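Local coordinates for HNH endonuclease (Geobacillus virus E2, PDB 5H0M), which probably nicks DNA as a phage-encoded, zinc-containing endonuclease of the HNH family, at residues R63-L66 and A67-K71. Numbering follows the deposited sequence.
Sequences RTRL and AVLAK
R65 and L69 meet one helical turn apart on helix 59-71, in a local i to i+4 contact on the side of the helix that lies against the two-stranded antiparallel sheet of the HNH endonuclease. The touching atom of the leucine is CD1, which sits over one face of the R65 guanidinium, 3.7 Å from CZ and displaced toward the rim of the group. R65 reaches this position because its CG is anti to the backbone N (chi1 177°) and the chain then runs extended as far as NE, while L69 carries its CG beside its own backbone N; the two side chains slant across one another. V91 of strand 90-93 touches both.

Four successive i to i+4 backbone bonds of regular alpha-helix, from A67, V68, L69 and A70, link the two segments. L69 N gives the straightest, to R65 O at 3.0 Å with an N-H...O angle of 170°. V68 N binds T64 O at 2.9 Å, and V68 CG2 lies 3.4 Å from that same oxygen. V68 and L69 are buried, packing on V91 and on S112 of strand 110-113, and T64 OG1 hydrogen-bonds to E60 O. The turn lies toward the zinc end of the fold: L66 and L69 touch Y74, and the L69 side chain is about 11 Å from the zinc ion held by C76, C79, C114 and C117. Between R65 and L69 the contact is van der Waals, a methyl group against a guanidinium face: it shields part of that face, and the contact with L69 takes up none of the N-H groups.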
loop_
_atom_site.group_PDB
_atom_site.type_symbol
_atom_site.label_atom_id
_atom_site.label_comp_id
_atom_site.label_asym_id
_atom_site.label_seq_id
_atom_site.Cartn_x
_atom_site.Cartn_y
_atom_site.Cartn_z
ATOM N N ARG A 63 0.967 -9.359 9.514
ATOM C CA ARG A 63 2.336 -9.464 9.964
ATOM C C ARG A 63 3.266 -8.526 9.187
ATOM O O ARG A 63 4.125 -7.874 9.754
ATOM C CB ARG A 63 2.772 -10.911 9.786
ATOM C CG ARG A 63 4.163 -11.293 10.217
ATOM C CD ARG A 63 4.552 -12.542 9.441
ATOM N NE ARG A 63 3.449 -13.515 9.340
ATOM C CZ ARG A 63 3.251 -14.345 8.311
ATOM N NH1 ARG A 63 4.071 -14.325 7.271
ATOM N NH2 ARG A 63 2.222 -15.198 8.315
ATOM N N THR A 64 3.098 -8.460 7.873
ATOM C CA THR A 64 3.989 -7.680 7.037
ATOM C C THR A 64 3.788 -6.185 7.281
ATOM O O THR A 64 4.745 -5.432 7.341
ATOM C CB THR A 64 3.788 -8.035 5.569
ATOM O OG1 THR A 64 4.122 -9.421 5.363
ATOM C CG2 THR A 64 4.671 -7.162 4.666
ATOM N N ARG A 65 2.544 -5.769 7.434
ATOM C CA ARG A 65 2.230 -4.396 7.807
ATOM C C ARG A 65 3.021 -3.979 9.048
ATOM O O ARG A 65 3.617 -2.901 9.096
ATOM C CB ARG A 65 0.725 -4.242 8.046
ATOM C CG ARG A 65 0.288 -2.872 8.516
ATOM C CD ARG A 65 -1.198 -2.835 8.849
ATOM N NE ARG A 65 -1.509 -1.598 9.551
ATOM C CZ ARG A 65 -1.310 -1.383 10.842
ATOM N NH1 ARG A 65 -0.847 -2.344 11.623
ATOM N NH2 ARG A 65 -1.594 -0.186 11.370
ATOM N N LEU A 66 3.007 -4.835 10.065
ATOM C CA LEU A 66 3.708 -4.553 11.298
ATOM C C LEU A 66 5.213 -4.500 11.075
ATOM O O LEU A 66 5.893 -3.664 11.652
ATOM C CB LEU A 66 3.378 -5.598 12.364
ATOM C CG LEU A 66 1.962 -5.557 12.943
ATOM C CD1 LEU A 66 1.720 -6.796 13.808
ATOM C CD2 LEU A 66 1.702 -4.281 13.731
ATOM N N ALA A 67 5.730 -5.385 10.235
ATOM C CA ALA A 67 7.153 -5.415 9.934
ATOM C C ALA A 67 7.592 -4.110 9.260
ATOM O O ALA A 67 8.658 -3.580 9.542
ATOM C CB ALA A 67 7.500 -6.612 9.068
ATOM N N VAL A 68 6.760 -3.604 8.347
ATOM C CA VAL A 68 7.079 -2.356 7.651
ATOM C C VAL A 68 7.040 -1.164 8.606
ATOM O O VAL A 68 7.943 -0.327 8.618
ATOM C CB VAL A 68 6.127 -2.138 6.453
ATOM C CG1 VAL A 68 6.330 -0.765 5.822
ATOM C CG2 VAL A 68 6.331 -3.208 5.396
ATOM N N LEU A 69 5.995 -1.076 9.416
ATOM C CA LEU A 69 5.906 0.024 10.379
ATOM C C LEU A 69 7.097 -0.000 11.321
ATOM O O LEU A 69 7.677 1.036 11.624
ATOM C CB LEU A 69 4.611 -0.047 11.169
ATOM C CG LEU A 69 3.367 0.367 10.377
ATOM C CD1 LEU A 69 2.124 -0.167 11.070
ATOM C CD2 LEU A 69 3.302 1.868 10.201
ATOM N N ALA A 70 7.462 -1.187 11.771
ATOM C CA ALA A 70 8.588 -1.300 12.690
ATOM C C ALA A 70 9.893 -0.866 12.035
ATOM O O ALA A 70 10.664 -0.090 12.632
ATOM C CB ALA A 70 8.710 -2.725 13.213
ATOM N N LYS A 71 10.132 -1.338 10.814
ATOM C CA LYS A 71 11.321 -0.957 10.013
ATOM C C LYS A 71 11.386 0.547 9.826
ATOM O O LYS A 71 12.458 1.143 9.885
ATOM C CB LYS A 71 11.306 -1.667 8.645
ATOM C CG LYS A 71 12.302 -1.133 7.623
ATOM C CD LYS A 71 12.083 -1.751 6.260
ATOM C CE LYS A 71 10.946 -1.092 5.502
ATOM N NZ LYS A 71 11.308 0.239 4.931
#